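Local atomic coordinates of type II restriction enzyme MspI (Moraxella sp., PDB entry 1SA3), a protein that recognises the double-stranded DNA sequence 5'-CCGG-3' and cleaves it after the first C, leaving fragments with terminal 5'-phosphates. Residues K32-Y37 with R212-V217; K49-N52 with Q58-D61; K68-D73 with R112-N117; K193-G196 with P201-L204; P177-F182 with D228-G233. All coordinates share one frame; numbering follows the deposited sequence.

Contact 1: K32-Y37 with R212-V217; sequences KLYEKY and REYVDV. With NA (sodium ion), chain G.
Helix residues 32-37 approach the start of strand 213-221 most closely at Tyr34 and Tyr214, whose CA atoms lie 9.3 Å apart, so the gap is bridged by side chains. Both tyrosines direct their CB atoms at the other segment. The phenol end of Tyr34 does most of the touching: its OH comes to 3.4 Å from CB of Tyr214. Further back, CE2 of Tyr34 meets CD1 of Tyr214 at 3.9 Å, arriving at the edge of the Tyr214 ring, near its plane. A chi1 of 177° sets the Tyr214 ring opposite its own backbone N and beside the Tyr34 phenol. The Tyr34 hydroxyl is hydrogen-bonded to the OH of Tyr10, which also bonds the backbone O of Arg212. The contact thus lays helix 23-41 against an outermost strand of the mixed five-stranded sheet, in a PDDEXK-type nuclease fold. On the strand, Val215 and Asp216 both pair with Gln208 of strand 203-210, a classic beta bulge. One residue along the helix from Tyr34, Glu35 serves a different purpose. Its extended chain carries the carboxylate to the sodium ion, which OE1 of Glu35 binds at 2.3 Å and OE2 at 2.8 Å. Two waters, Asp84 and the backbone O of Asp99 complete the metal's ligands.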
# COMPACT_ATOMS: atom_id res chain seq x y z
N LYS E 32 -4.29 11.99 5.38
CA LYS E 32 -3.47 13.07 4.84
C LYS E 32 -2.37 13.42 5.82
O LYS E 32 -1.25 13.76 5.43
CB LYS E 32 -4.33 14.31 4.58
CG LYS E 32 -5.33 14.18 3.42
N LEU E 33 -2.68 13.34 7.11
CA LEU E 33 -1.71 13.67 8.14
C LEU E 33 -0.51 12.75 8.10
O LEU E 33 0.63 13.20 8.17
CB LEU E 33 -2.36 13.62 9.52
CG LEU E 33 -1.52 14.09 10.73
CD1 LEU E 33 -2.45 14.41 11.91
CD2 LEU E 33 -0.51 13.01 11.11
N TYR E 34 -0.74 11.45 7.98
CA TYR E 34 0.38 10.52 7.97
C TYR E 34 1.19 10.55 6.68
O TYR E 34 2.37 10.19 6.66
CB TYR E 34 -0.08 9.11 8.35
CG TYR E 34 -0.20 8.99 9.85
CD1 TYR E 34 -1.42 9.19 10.51
CD2 TYR E 34 0.94 8.79 10.63
CE1 TYR E 34 -1.49 9.21 11.90
CE2 TYR E 34 0.89 8.80 12.01
CZ TYR E 34 -0.33 9.01 12.65
OH TYR E 34 -0.36 9.05 14.03
N GLU E 35 0.56 11.00 5.59
CA GLU E 35 1.31 11.13 4.35
C GLU E 35 2.28 12.28 4.60
O GLU E 35 3.47 12.21 4.30
CB GLU E 35 0.41 11.51 3.17
CG GLU E 35 1.21 11.82 1.91
CD GLU E 35 0.34 12.21 0.73
OE1 GLU E 35 -0.73 11.60 0.55
OE2 GLU E 35 0.75 13.13 -0.02
N LYS E 36 1.76 13.35 5.19
CA LYS E 36 2.57 14.53 5.48
C LYS E 36 3.69 14.22 6.47
O LYS E 36 4.76 14.82 6.41
CB LYS E 36 1.66 15.64 6.03
CG LYS E 36 2.07 17.05 5.61
CD LYS E 36 2.93 17.71 6.65
CE LYS E 36 3.16 19.18 6.32
NZ LYS E 36 3.74 19.91 7.48
N TYR E 37 3.44 13.29 7.38
CA TYR E 37 4.43 12.89 8.38
C TYR E 37 5.66 12.34 7.66
O TYR E 37 6.79 12.67 8.01
CB TYR E 37 3.80 11.83 9.30
CG TYR E 37 4.60 11.43 10.52
CD1 TYR E 37 5.50 12.31 11.14
CD2 TYR E 37 4.41 10.18 11.10
CE1 TYR E 37 6.18 11.93 12.32
CE2 TYR E 37 5.06 9.80 12.25
CZ TYR E 37 5.94 10.68 12.86
OH TYR E 37 6.56 10.27 14.02
N ARG E 212 -7.10 6.99 17.11
CA ARG E 212 -6.50 8.22 16.60
C ARG E 212 -5.00 8.40 16.83
O ARG E 212 -4.42 9.35 16.31
CB ARG E 212 -7.21 9.45 17.17
CG ARG E 212 -8.69 9.56 16.84
CD ARG E 212 -9.19 10.93 17.26
NE ARG E 212 -10.58 11.15 16.88
CZ ARG E 212 -11.19 12.33 16.95
NH1 ARG E 212 -10.53 13.41 17.38
NH2 ARG E 212 -12.46 12.44 16.59
N GLU E 213 -4.38 7.50 17.58
CA GLU E 213 -2.95 7.65 17.87
C GLU E 213 -2.01 6.66 17.19
O GLU E 213 -2.36 5.52 16.94
CB GLU E 213 -2.72 7.58 19.38
CG GLU E 213 -3.58 8.56 20.20
CD GLU E 213 -3.29 10.01 19.86
OE1 GLU E 213 -2.11 10.40 19.83
OE2 GLU E 213 -4.25 10.77 19.63
N TYR E 214 -0.78 7.13 16.94
CA TYR E 214 0.26 6.32 16.32
C TYR E 214 0.60 5.10 17.18
O TYR E 214 0.73 5.21 18.40
CB TYR E 214 1.53 7.16 16.15
CG TYR E 214 2.71 6.40 15.58
CD1 TYR E 214 2.89 6.29 14.20
CD2 TYR E 214 3.65 5.80 16.42
CE1 TYR E 214 3.98 5.61 13.67
CE2 TYR E 214 4.76 5.12 15.89
CZ TYR E 214 4.91 5.03 14.51
OH TYR E 214 6.00 4.38 13.96
N VAL E 215 0.75 3.94 16.54
CA VAL E 215 1.12 2.74 17.26
C VAL E 215 2.46 2.25 16.72
O VAL E 215 3.40 2.05 17.48
CB VAL E 215 0.08 1.64 17.12
CG1 VAL E 215 0.53 0.39 17.86
CG2 VAL E 215 -1.26 2.13 17.68
N ASP E 216 2.55 2.09 15.40
CA ASP E 216 3.78 1.63 14.77
C ASP E 216 3.65 1.84 13.26
O ASP E 216 2.64 2.36 12.78
CB ASP E 216 3.97 0.13 15.05
CG ASP E 216 5.42 -0.33 14.91
OD1 ASP E 216 6.27 0.48 14.50
OD2 ASP E 216 5.70 -1.50 15.23
N VAL E 217 4.68 1.46 12.52
CA VAL E 217 4.63 1.58 11.07
C VAL E 217 5.34 0.38 10.47
O VAL E 217 6.26 -0.18 11.07
CB VAL E 217 5.32 2.87 10.57
CG1 VAL E 217 6.83 2.78 10.79
CG2 VAL E 217 5.00 3.08 9.07
NA NA G . -1.13 12.03 -1.72
O HOH W 1 -1.82 11.85 -3.90
O HOH W 2 -2.71 10.26 -1.38

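Contact 2: K49-N52 with Q58-D61; sequences KKYN and QEKD
Tyr51 and Lys60 bury the most surface here, followed by Glu59, and the three meet where the end of helix 45-51 runs up against helix 57-69. Tyr51 crosses the aliphatic part of Glu59 obliquely: CD2 of Tyr51 is 3.6 Å from CB of Glu59, and the same ring atom is 3.7 Å from CG of Glu59. The Glu59 chain bends at chi2 (79°), which turns its carboxylate away from a straight run past the ring; the two planes stand 56° apart. OE1 of Glu59 is hydrogen-bonded to the hydroxyls of Tyr37 and Thr3. The segments belong to two consecutive helices joined by a short loop, in which Asn52, the first residue to leave the helical conformation, brings its CA to 4.1 Å from CA of Lys60. Lys60 fits against this exit with its methylenes. Its CB lies 3.4 Å from the backbone O of Tyr51, and its CG lies 3.7 Å from the carbonyl carbon of Asn52, while the extended remainder of the chain leads away. On Asn52 the amide oxygen OD1 is hydrogen-bonded to the hydroxyls of Ser63 and Ser64, one turn further along helix 57-69.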
# COMPACT_ATOMS: atom_id res chain seq x y z
N LYS E 49 18.76 13.98 8.38
CA LYS E 49 19.86 13.78 9.32
C LYS E 49 19.38 14.02 10.75
O LYS E 49 19.81 13.35 11.70
CB LYS E 49 21.01 14.73 9.00
CG LYS E 49 21.73 14.44 7.70
CD LYS E 49 22.89 15.41 7.52
CE LYS E 49 23.78 15.03 6.36
NZ LYS E 49 25.01 15.86 6.33
N LYS E 50 18.48 14.98 10.91
CA LYS E 50 17.93 15.31 12.22
C LYS E 50 17.12 14.15 12.81
O LYS E 50 17.36 13.72 13.95
CB LYS E 50 17.03 16.55 12.11
CG LYS E 50 16.20 16.89 13.36
CD LYS E 50 15.22 18.03 13.07
CE LYS E 50 14.41 18.45 14.30
NZ LYS E 50 15.24 19.16 15.33
N TYR E 51 16.18 13.64 12.03
CA TYR E 51 15.30 12.57 12.48
C TYR E 51 15.88 11.18 12.61
O TYR E 51 15.35 10.37 13.37
CB TYR E 51 14.03 12.56 11.62
CG TYR E 51 13.18 13.78 11.87
CD1 TYR E 51 12.86 14.66 10.84
CD2 TYR E 51 12.73 14.08 13.16
CE1 TYR E 51 12.12 15.81 11.09
CE2 TYR E 51 11.98 15.23 13.42
CZ TYR E 51 11.68 16.09 12.38
OH TYR E 51 10.97 17.24 12.63
N ASN E 52 16.96 10.89 11.90
CA ASN E 52 17.56 9.57 12.01
C ASN E 52 18.59 9.57 13.14
O ASN E 52 19.71 9.10 12.98
CB ASN E 52 18.24 9.18 10.70
CG ASN E 52 18.39 7.68 10.57
OD1 ASN E 52 17.42 6.97 10.31
ND2 ASN E 52 19.61 7.19 10.77
N GLN E 58 11.26 7.83 17.53
CA GLN E 58 10.15 7.41 16.68
C GLN E 58 10.44 7.72 15.21
O GLN E 58 10.32 6.83 14.37
CB GLN E 58 8.84 8.07 17.13
CG GLN E 58 7.61 7.65 16.32
CD GLN E 58 6.31 7.93 17.06
OE1 GLN E 58 6.05 7.34 18.10
NE2 GLN E 58 5.50 8.83 16.52
N GLU E 59 10.82 8.95 14.91
CA GLU E 59 11.12 9.28 13.52
C GLU E 59 12.34 8.51 13.02
O GLU E 59 12.47 8.25 11.83
CB GLU E 59 11.32 10.79 13.35
CG GLU E 59 10.02 11.59 13.41
CD GLU E 59 9.50 11.80 14.83
OE1 GLU E 59 8.27 11.94 15.00
OE2 GLU E 59 10.31 11.86 15.77
N LYS E 60 13.23 8.14 13.94
CA LYS E 60 14.41 7.38 13.54
C LYS E 60 13.96 5.98 13.12
O LYS E 60 14.46 5.43 12.14
CB LYS E 60 15.42 7.25 14.68
CG LYS E 60 16.70 6.53 14.24
CD LYS E 60 17.65 6.21 15.39
CE LYS E 60 18.90 5.50 14.86
NZ LYS E 60 19.79 4.98 15.93
N ASP E 61 13.01 5.41 13.86
CA ASP E 61 12.49 4.08 13.54
C ASP E 61 11.82 4.12 12.16
O ASP E 61 12.02 3.23 11.35
CB ASP E 61 11.47 3.61 14.58
CG ASP E 61 10.88 2.25 14.25
OD1 ASP E 61 11.66 1.28 14.07
OD2 ASP E 61 9.64 2.12 14.16

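Contact 3: K68-D73 with R112-N117; sequences KALNLD and RLVPLN
Leu70, in the Schellman motif that ends helix 57-69, pushes its side chain against strand 111-121, a central strand of the mixed sheet. CB points at the strand, and with CG anti to the carbonyl carbon (chi1 -66°) the isopropyl group continues in that direction. The branching at CG then splits the contact. CD1 goes to Val114, meeting CG2 of Val114 at 3.8 Å, so that the two residues approach tip to tip. CD2 touches both strand residues: it is 3.8 Å from CG1 of Val114 and also 3.8 Å from NH2 of Arg112. Phe104 and Leu203, from the strands flanking 111-121, also touch Leu70 and Val114 and extend this apolar patch. Arg112 reaches the leucine because its chain bends at chi2 (60°), folding the guanidinium back over Val114, whose CG2 lies over one of its faces. NE of Arg112 donates to the backbone O of Leu113 through a bent bond (131°) that comes from above the carbonyl plane. One end nitrogen links back to the helix terminus: NH1 of Arg112 donates to a water at 3.1 Å, in the guanidinium plane, and that water donates to O of Leu70 at 3.3 Å.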
# COMPACT_ATOMS: atom_id res chain seq x y z
N LYS E 68 15.85 0.97 5.03
CA LYS E 68 16.12 -0.46 5.05
C LYS E 68 15.37 -1.17 3.93
O LYS E 68 15.91 -2.06 3.26
CB LYS E 68 15.73 -1.04 6.41
CG LYS E 68 15.94 -2.54 6.56
CD LYS E 68 15.49 -2.99 7.94
CE LYS E 68 15.44 -4.50 8.07
NZ LYS E 68 15.01 -4.89 9.44
N ALA E 69 14.12 -0.79 3.70
CA ALA E 69 13.32 -1.41 2.64
C ALA E 69 13.94 -1.12 1.28
O ALA E 69 13.68 -1.84 0.32
CB ALA E 69 11.89 -0.88 2.68
N LEU E 70 14.76 -0.07 1.21
CA LEU E 70 15.42 0.32 -0.03
C LEU E 70 16.88 -0.10 -0.08
O LEU E 70 17.56 0.14 -1.07
CB LEU E 70 15.35 1.84 -0.20
CG LEU E 70 13.99 2.49 -0.42
CD1 LEU E 70 14.12 4.01 -0.32
CD2 LEU E 70 13.44 2.09 -1.78
N ASN E 71 17.36 -0.72 1.00
CA ASN E 71 18.75 -1.14 1.08
C ASN E 71 19.68 0.04 0.82
O ASN E 71 20.64 -0.07 0.06
CB ASN E 71 19.04 -2.26 0.07
CG ASN E 71 18.26 -3.52 0.36
OD1 ASN E 71 18.35 -4.07 1.46
ND2 ASN E 71 17.50 -4.00 -0.62
N LEU E 72 19.37 1.18 1.44
CA LEU E 72 20.16 2.40 1.27
C LEU E 72 20.78 2.79 2.60
O LEU E 72 20.13 2.73 3.64
CB LEU E 72 19.29 3.57 0.81
CG LEU E 72 18.82 3.68 -0.64
CD1 LEU E 72 17.47 4.36 -0.64
CD2 LEU E 72 19.82 4.48 -1.47
N ASP E 73 22.04 3.23 2.56
CA ASP E 73 22.72 3.66 3.77
C ASP E 73 22.62 5.18 3.88
O ASP E 73 22.89 5.90 2.91
CB ASP E 73 24.19 3.23 3.74
CG ASP E 73 24.34 1.72 3.73
OD1 ASP E 73 23.91 1.08 4.72
OD2 ASP E 73 24.88 1.19 2.74
N ARG E 112 17.75 8.33 -7.05
CA ARG E 112 16.73 7.29 -7.08
C ARG E 112 15.40 7.90 -6.69
O ARG E 112 15.30 8.57 -5.66
CB ARG E 112 17.10 6.16 -6.10
CG ARG E 112 15.95 5.21 -5.71
CD ARG E 112 15.35 4.49 -6.89
NE ARG E 112 14.15 3.73 -6.55
CZ ARG E 112 14.13 2.64 -5.77
NH1 ARG E 112 15.25 2.17 -5.24
NH2 ARG E 112 12.99 2.02 -5.53
N LEU E 113 14.39 7.71 -7.53
CA LEU E 113 13.06 8.22 -7.21
C LEU E 113 12.34 7.05 -6.54
O LEU E 113 12.44 5.91 -7.00
CB LEU E 113 12.32 8.62 -8.48
CG LEU E 113 10.89 9.14 -8.26
CD1 LEU E 113 10.94 10.48 -7.51
CD2 LEU E 113 10.20 9.30 -9.60
N VAL E 114 11.64 7.33 -5.45
CA VAL E 114 10.92 6.29 -4.73
C VAL E 114 9.43 6.60 -4.58
O VAL E 114 9.03 7.30 -3.64
CB VAL E 114 11.49 6.06 -3.32
CG1 VAL E 114 10.87 4.80 -2.70
CG2 VAL E 114 13.00 5.94 -3.36
N PRO E 115 8.60 6.12 -5.52
CA PRO E 115 7.16 6.37 -5.44
C PRO E 115 6.63 5.57 -4.25
O PRO E 115 7.06 4.43 -4.00
CB PRO E 115 6.65 5.85 -6.79
CG PRO E 115 7.62 4.76 -7.13
CD PRO E 115 8.94 5.41 -6.77
N LEU E 116 5.71 6.18 -3.51
CA LEU E 116 5.18 5.54 -2.32
C LEU E 116 3.67 5.45 -2.27
O LEU E 116 2.97 6.28 -2.85
CB LEU E 116 5.61 6.33 -1.07
CG LEU E 116 7.02 6.90 -0.91
CD1 LEU E 116 6.98 8.01 0.14
CD2 LEU E 116 8.00 5.81 -0.52
N ASN E 117 3.18 4.44 -1.57
CA ASN E 117 1.75 4.30 -1.34
C ASN E 117 1.68 4.35 0.19
O ASN E 117 2.38 3.59 0.86
CB ASN E 117 1.20 2.98 -1.86
CG ASN E 117 -0.29 2.83 -1.58
OD1 ASN E 117 -0.69 2.33 -0.54
ND2 ASN E 117 -1.12 3.30 -2.52
O HOH W 3 15.85 -0.47 -3.81

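Contact 4: K193-G196 with P201-L204; sequences KSEG and PDLL
Asp202 reaches across to the loop at 193-196 with its carboxylate, and OD2 accepts a hydrogen bond of 2.7 Å from the backbone N of Gly196. The bond is nearly straight, at 172°, and uses the syn lone pair of OD2. The second oxygen turns to the earlier part of the loop: OD1 of Asp202 lies 3.5 Å from CA of Glu195. A water that donates to OD1 of Asp202 at 2.7 Å stands the same distance from OG of Ser194. Thus one carboxylate faces three consecutive loop residues. Glu195 starts its side chain away from Asp202, and the two carboxylate planes are 80° apart; CG of Glu195 is the part that comes near, 4.0 Å from OD2 of Asp202.

In the next shell, Arg112 of strand 111-121 forms a salt bridge through NH2 to the same OD2 that receives the Gly196 N-H. Two donors therefore grip this buried oxygen, and the positive charge probably helps to keep the carboxylate ionised. The Asp202 backbone is fixed as well, through its hydrogen bond with Pro115, while Leu203 pairs with Asn117 on the same neighbouring strand. Gly196 has a positive phi of 70°, which turns the chain just after its N-H has been used. The contact closes a short loop, with an aspartate just before strand 203-210 binding backbone and water, in the connection between helix 179-188 and the central sheet of this PDDEXK-family nuclease.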
# COMPACT_ATOMS: atom_id res chain seq x y z
N LYS E 193 7.72 -6.44 -12.30
CA LYS E 193 8.43 -5.53 -11.41
C LYS E 193 8.71 -4.17 -12.02
O LYS E 193 8.98 -4.04 -13.21
CB LYS E 193 9.74 -6.17 -10.94
CG LYS E 193 9.55 -7.49 -10.20
CD LYS E 193 10.84 -7.98 -9.56
CE LYS E 193 10.61 -9.26 -8.78
NZ LYS E 193 11.81 -9.67 -8.00
N SER E 194 8.63 -3.15 -11.17
CA SER E 194 8.87 -1.77 -11.57
C SER E 194 9.75 -1.12 -10.50
O SER E 194 9.71 -1.53 -9.35
CB SER E 194 7.53 -1.02 -11.68
OG SER E 194 7.72 0.38 -11.86
N GLU E 195 10.55 -0.14 -10.89
CA GLU E 195 11.41 0.55 -9.92
C GLU E 195 11.66 1.97 -10.40
O GLU E 195 12.01 2.19 -11.57
CB GLU E 195 12.76 -0.16 -9.75
CG GLU E 195 13.57 0.33 -8.54
CD GLU E 195 15.04 -0.08 -8.59
OE1 GLU E 195 15.87 0.70 -9.10
OE2 GLU E 195 15.37 -1.19 -8.11
N GLY E 196 11.43 2.93 -9.51
CA GLY E 196 11.65 4.33 -9.86
C GLY E 196 10.67 4.93 -10.86
O GLY E 196 10.88 6.04 -11.34
N PRO E 201 4.00 2.55 -7.28
CA PRO E 201 4.68 2.65 -5.97
C PRO E 201 5.73 1.55 -5.80
O PRO E 201 5.50 0.41 -6.20
CB PRO E 201 3.54 2.48 -4.97
CG PRO E 201 2.31 2.82 -5.74
CD PRO E 201 2.57 2.27 -7.11
N ASP E 202 6.86 1.91 -5.18
CA ASP E 202 7.95 0.97 -4.92
C ASP E 202 7.93 0.48 -3.47
O ASP E 202 8.48 -0.57 -3.16
CB ASP E 202 9.31 1.62 -5.19
CG ASP E 202 9.61 1.76 -6.66
OD1 ASP E 202 8.93 1.10 -7.47
OD2 ASP E 202 10.54 2.52 -7.01
N LEU E 203 7.31 1.27 -2.60
CA LEU E 203 7.22 0.93 -1.19
C LEU E 203 5.80 1.11 -0.70
O LEU E 203 5.11 2.04 -1.10
CB LEU E 203 8.13 1.85 -0.35
CG LEU E 203 9.64 1.81 -0.52
CD1 LEU E 203 10.26 2.83 0.44
CD2 LEU E 203 10.17 0.42 -0.21
N LEU E 204 5.37 0.21 0.18
CA LEU E 204 4.03 0.28 0.76
C LEU E 204 4.25 0.60 2.24
O LEU E 204 4.83 -0.20 2.99
CB LEU E 204 3.30 -1.06 0.61
CG LEU E 204 3.29 -1.64 -0.81
CD1 LEU E 204 2.55 -2.97 -0.81
CD2 LEU E 204 2.63 -0.63 -1.78
O HOH W 4 8.18 2.08 -9.86

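Contact 5: P177-F182 with D228-G233; sequences PYRERF and DRIAEG
Arg179 and Ile230 lie at the point where the two segments come closest, their CA atoms 7.3 Å apart. Ahead of them, Pro177 gives its backbone O to NH2 of Arg181, and Tyr178 sets CD2 over one face of that same Arg181 guanidinium. Arg179 then makes most of the contact. Its CB packs 3.6 Å from CD1 of Ile230, after which bends at chi2 (144°) and chi3 (73°) curl the chain back across the isoleucine. The guanidinium consequently has CD1 of Ile230 over one face, offset toward the rim, and NH2 of Arg179 makes a tight approach of 3.2 Å to CG2 of Ile230. At the edge of the group, in its plane, NE of Arg179 donates to a water 2.6 Å away, and this water in turn donates to the backbone O of Ile230 at 3.1 Å. NH1 forms a salt bridge with Glu176. Next in sequence, Glu180 brings its methylene rather than its carboxylate: CG of Glu180 is 4.0 Å from CD1 of Ile230. Phe182 leaves the interface, and its ring meets that of Trp247, the planes about 10° apart. On the facing helix 222-234, Arg229 and Glu232 form a salt bridge one turn apart, its NH2 to OE1 distance 3.0 Å, and Ile230 also touches Ile183. The two helices are therefore joined by an isoleucine packed under an arginine whose charge is met by Glu176 and water, a partly apolar, partly hydrated surface contact without a direct hydrogen bond between the segments.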
# COMPACT_ATOMS: atom_id res chain seq x y z
N PRO E 177 -0.38 -20.26 -10.79
CA PRO E 177 0.64 -19.74 -11.70
C PRO E 177 0.69 -18.21 -11.75
O PRO E 177 1.72 -17.64 -12.08
CB PRO E 177 0.24 -20.34 -13.05
CG PRO E 177 -0.50 -21.58 -12.69
CD PRO E 177 -1.34 -21.12 -11.52
N TYR E 178 -0.43 -17.56 -11.44
CA TYR E 178 -0.51 -16.10 -11.48
C TYR E 178 -0.39 -15.40 -10.14
O TYR E 178 -0.44 -14.17 -10.09
CB TYR E 178 -1.83 -15.66 -12.11
CG TYR E 178 -2.10 -16.18 -13.50
CD1 TYR E 178 -2.76 -17.41 -13.68
CD2 TYR E 178 -1.74 -15.45 -14.62
CE1 TYR E 178 -3.05 -17.88 -14.97
CE2 TYR E 178 -2.03 -15.91 -15.90
CZ TYR E 178 -2.68 -17.12 -16.07
OH TYR E 178 -2.99 -17.56 -17.33
N ARG E 179 -0.23 -16.16 -9.06
CA ARG E 179 -0.13 -15.59 -7.72
C ARG E 179 0.67 -14.30 -7.60
O ARG E 179 0.13 -13.29 -7.17
CB ARG E 179 0.43 -16.64 -6.75
CG ARG E 179 -0.63 -17.56 -6.19
CD ARG E 179 -0.10 -18.97 -6.00
NE ARG E 179 0.81 -19.11 -4.87
CZ ARG E 179 2.04 -19.61 -4.97
NH1 ARG E 179 2.51 -20.00 -6.14
NH2 ARG E 179 2.79 -19.75 -3.88
N GLU E 180 1.94 -14.33 -7.98
CA GLU E 180 2.81 -13.16 -7.89
C GLU E 180 2.35 -11.98 -8.75
O GLU E 180 2.35 -10.84 -8.29
CB GLU E 180 4.25 -13.53 -8.26
CG GLU E 180 4.89 -14.47 -7.25
CD GLU E 180 6.41 -14.50 -7.34
OE1 GLU E 180 7.03 -15.12 -6.45
OE2 GLU E 180 6.99 -13.92 -8.29
N ARG E 181 1.98 -12.26 -10.00
CA ARG E 181 1.51 -11.20 -10.89
C ARG E 181 0.23 -10.60 -10.32
O ARG E 181 0.05 -9.38 -10.35
CB ARG E 181 1.26 -11.75 -12.29
CG ARG E 181 2.51 -11.81 -13.16
CD ARG E 181 2.25 -12.59 -14.43
NE ARG E 181 2.02 -14.01 -14.15
CZ ARG E 181 1.76 -14.92 -15.08
NH1 ARG E 181 1.71 -14.56 -16.36
NH2 ARG E 181 1.58 -16.19 -14.74
N PHE E 182 -0.66 -11.45 -9.82
CA PHE E 182 -1.93 -11.00 -9.25
C PHE E 182 -1.68 -10.02 -8.09
O PHE E 182 -2.26 -8.93 -8.05
CB PHE E 182 -2.73 -12.20 -8.73
CG PHE E 182 -4.17 -11.88 -8.41
CD1 PHE E 182 -5.17 -12.09 -9.36
CD2 PHE E 182 -4.54 -11.42 -7.15
CE1 PHE E 182 -6.52 -11.85 -9.06
CE2 PHE E 182 -5.88 -11.17 -6.84
CZ PHE E 182 -6.88 -11.40 -7.81
N ASP E 228 5.64 -12.00 1.37
CA ASP E 228 4.84 -12.15 2.59
C ASP E 228 3.44 -12.68 2.28
O ASP E 228 2.96 -13.59 2.95
CB ASP E 228 4.72 -10.82 3.33
CG ASP E 228 6.04 -10.34 3.91
OD1 ASP E 228 6.97 -11.16 4.06
OD2 ASP E 228 6.14 -9.14 4.24
N ARG E 229 2.79 -12.10 1.27
CA ARG E 229 1.45 -12.53 0.88
C ARG E 229 1.47 -13.98 0.37
O ARG E 229 0.59 -14.77 0.70
CB ARG E 229 0.88 -11.61 -0.21
CG ARG E 229 0.71 -10.15 0.21
CD ARG E 229 -0.41 -9.96 1.24
NE ARG E 229 -0.05 -10.46 2.56
CZ ARG E 229 0.85 -9.89 3.36
NH1 ARG E 229 1.49 -8.79 2.98
NH2 ARG E 229 1.10 -10.41 4.55
N ILE E 230 2.47 -14.31 -0.45
CA ILE E 230 2.62 -15.67 -1.00
C ILE E 230 2.76 -16.68 0.14
O ILE E 230 2.16 -17.76 0.10
CB ILE E 230 3.87 -15.80 -1.91
CG1 ILE E 230 3.68 -14.99 -3.19
CG2 ILE E 230 4.12 -17.28 -2.26
CD1 ILE E 230 2.58 -15.49 -4.09
N ALA E 231 3.55 -16.33 1.14
CA ALA E 231 3.75 -17.22 2.29
C ALA E 231 2.43 -17.40 3.03
O ALA E 231 2.04 -18.53 3.36
CB ALA E 231 4.81 -16.63 3.23
N GLU E 232 1.74 -16.29 3.27
CA GLU E 232 0.46 -16.30 3.97
C GLU E 232 -0.57 -17.12 3.18
O GLU E 232 -1.35 -17.86 3.76
CB GLU E 232 -0.03 -14.86 4.13
CG GLU E 232 -1.25 -14.71 5.02
CD GLU E 232 -1.77 -13.29 5.03
OE1 GLU E 232 -0.98 -12.36 5.31
OE2 GLU E 232 -2.98 -13.10 4.77
N GLY E 233 -0.55 -16.96 1.86
CA GLY E 233 -1.49 -17.68 1.02
C GLY E 233 -1.16 -19.15 0.82
O GLY E 233 -2.01 -19.92 0.36
O HOH W 5 0.56 -19.03 -2.25

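Overall arrangement
Contacts 1, 3 and 4 all reach the mixed five-stranded sheet: contact 1 at its outermost strand 213-221, contacts 3 and 4 at the neighbouring strands 111-121 and 203-210. Contacts 3 and 4, centres about 8 Å apart, share the Arg112-Asp202 salt bridge. Contact 2, its centre about 15 Å from that of contact 1, is joined to it by Tyr37 and shares helix 57-69 with contact 3. Along the chain, contacts 2, 3 and 4 are nested within the loop that contact 1 closes, whereas contact 5 crosses it. Contacts 1, 3 and 4 thus bind helices and loops to the sheet, where helix 23-41, Asp84 and Asp99 build the sodium site; contact 5, centred about 28 Å from contact 1, joins two helices across the chain's centre.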